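PDB 6VVW: tautomerase from Advenella mimigardefordensis DPN7, which belongs to the tautomerase superfamily, whose members share the beta-alpha-beta building block, and assembles here from three copies of the chain. Local coordinates for residues A[29-34]-A[78-83]. Residues are numbered along the deposited sequence; the frame is centred on the assembly and turned at random.
Sequences EQTLNA and ANFLAA
Thr31 and Phe80 bring the two backbones closest, their CA atoms 5.8 Å apart, where the chain leaving helix 16-30 turns past the flank of helix 74-92. These are the two long helices of a tautomerase-fold subunit, in which two beta-alpha-beta units share one mixed sheet, strands 3-8 and 62-69 being neighbours in it; the contact thus joins the first unit to the second on the helical face of that sheet. One threonine on one phenyl ring carries nearly all of it, and no hydrogen bond crosses between the segments. Phe80 swings its CG beside its own backbone N, anti to the carbonyl carbon (chi1 -78°), which brings the ring end close to the turn. Thr31 sits on a face of that ring: CB lies 3.5 Å from the centroid and only 9° off the normal, a CH-pi contact. Its two branches then part. CG2 reaches back to the root of the phenylalanine, 3.7 Å from Phe80 CA, whereas OG1 stays above the ring, 3.5 Å from Phe80 CE2. The carbonyl oxygen of Thr31 comes closest of all, 3.0 Å from Phe80 CE1. Thr31 is buried, and the carbonyl oxygens of Val27, the stronger partner, and Ile28 share or alternate for the single OG1 proton, tying the hydroxyl back to the end of helix 16-30. On the far side of helix 74-92, Leu81 packs on Thr101 and Leu103 of strand 99-106 and on Gly116 of a neighbouring subunit. Leu32 adds little, its carbonyl oxygen approaching the ring obliquely, 4.2 Å from Phe80 CZ.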
# COMPACT_ATOMS: atom_id res chain seq x y z
N GLU A 29 16.05 4.79 12.43
CA GLU A 29 16.57 5.68 13.46
C GLU A 29 17.73 6.50 12.90
O GLU A 29 17.72 7.73 12.93
CB GLU A 29 17.09 4.92 14.67
CG GLU A 29 16.45 3.63 15.03
CD GLU A 29 17.41 2.83 15.90
OE1 GLU A 29 18.46 2.41 15.37
OE2 GLU A 29 17.15 2.70 17.12
N GLN A 30 18.74 5.81 12.38
CA GLN A 30 19.97 6.44 11.91
C GLN A 30 19.69 7.55 10.91
O GLN A 30 20.59 8.33 10.57
CB GLN A 30 20.89 5.39 11.29
CG GLN A 30 21.91 4.80 12.25
CD GLN A 30 22.98 4.06 11.51
OE1 GLN A 30 22.87 3.80 10.32
NE2 GLN A 30 24.06 3.73 12.21
N THR A 31 18.45 7.61 10.44
CA THR A 31 17.99 8.61 9.47
C THR A 31 17.13 9.68 10.12
O THR A 31 16.09 10.06 9.58
CB THR A 31 17.21 7.91 8.36
OG1 THR A 31 16.46 6.85 8.95
CG2 THR A 31 18.18 7.36 7.30
N LEU A 32 17.55 10.14 11.30
CA LEU A 32 17.01 11.27 12.05
C LEU A 32 15.52 11.16 12.37
O LEU A 32 14.72 10.70 11.55
CB LEU A 32 17.29 12.59 11.31
CG LEU A 32 18.65 13.27 11.55
CD1 LEU A 32 19.18 13.95 10.28
CD2 LEU A 32 18.58 14.27 12.69
N ASN A 33 15.15 11.61 13.57
CA ASN A 33 13.79 11.56 14.11
C ASN A 33 13.29 10.13 14.24
O ASN A 33 13.90 9.20 13.72
CB ASN A 33 12.80 12.35 13.26
CG ASN A 33 12.97 13.84 13.38
OD1 ASN A 33 12.81 14.42 14.46
ND2 ASN A 33 13.29 14.48 12.26
N ALA A 34 12.15 9.98 14.92
CA ALA A 34 11.64 8.67 15.29
C ALA A 34 12.68 7.95 16.13
O ALA A 34 13.66 7.42 15.60
CB ALA A 34 11.25 7.86 14.05
N ALA A 78 16.06 12.30 1.18
CA ALA A 78 17.15 11.89 0.31
C ALA A 78 18.17 11.04 1.03
O ALA A 78 18.93 10.32 0.39
CB ALA A 78 17.84 13.12 -0.28
N ASN A 79 18.22 11.10 2.36
CA ASN A 79 19.20 10.30 3.05
C ASN A 79 18.68 8.91 3.34
O ASN A 79 19.39 7.92 3.11
CB ASN A 79 19.64 11.01 4.33
CG ASN A 79 20.69 12.07 4.08
OD1 ASN A 79 20.79 12.60 2.97
ND2 ASN A 79 21.48 12.39 5.10
N PHE A 80 17.44 8.84 3.85
CA PHE A 80 16.69 7.59 3.90
C PHE A 80 16.91 6.77 2.64
O PHE A 80 17.33 5.61 2.70
CB PHE A 80 15.20 7.86 4.00
CG PHE A 80 14.72 8.23 5.35
CD1 PHE A 80 14.95 9.49 5.85
CD2 PHE A 80 13.99 7.35 6.09
CE1 PHE A 80 14.47 9.85 7.08
CE2 PHE A 80 13.51 7.70 7.33
CZ PHE A 80 13.75 8.95 7.83
N LEU A 81 16.60 7.38 1.50
CA LEU A 81 16.62 6.64 0.24
C LEU A 81 17.97 5.99 -0.01
O LEU A 81 18.04 4.83 -0.45
CB LEU A 81 16.24 7.59 -0.90
CG LEU A 81 14.94 8.32 -0.60
CD1 LEU A 81 14.48 9.21 -1.74
CD2 LEU A 81 13.90 7.28 -0.27
N ALA A 82 19.06 6.70 0.28
CA ALA A 82 20.39 6.20 -0.04
C ALA A 82 20.83 5.11 0.93
O ALA A 82 21.37 4.07 0.52
CB ALA A 82 21.38 7.36 -0.04
N ALA A 83 20.60 5.32 2.23
CA ALA A 83 21.02 4.29 3.18
C ALA A 83 20.11 3.07 3.12
O ALA A 83 20.54 1.96 3.44
CB ALA A 83 21.04 4.83 4.60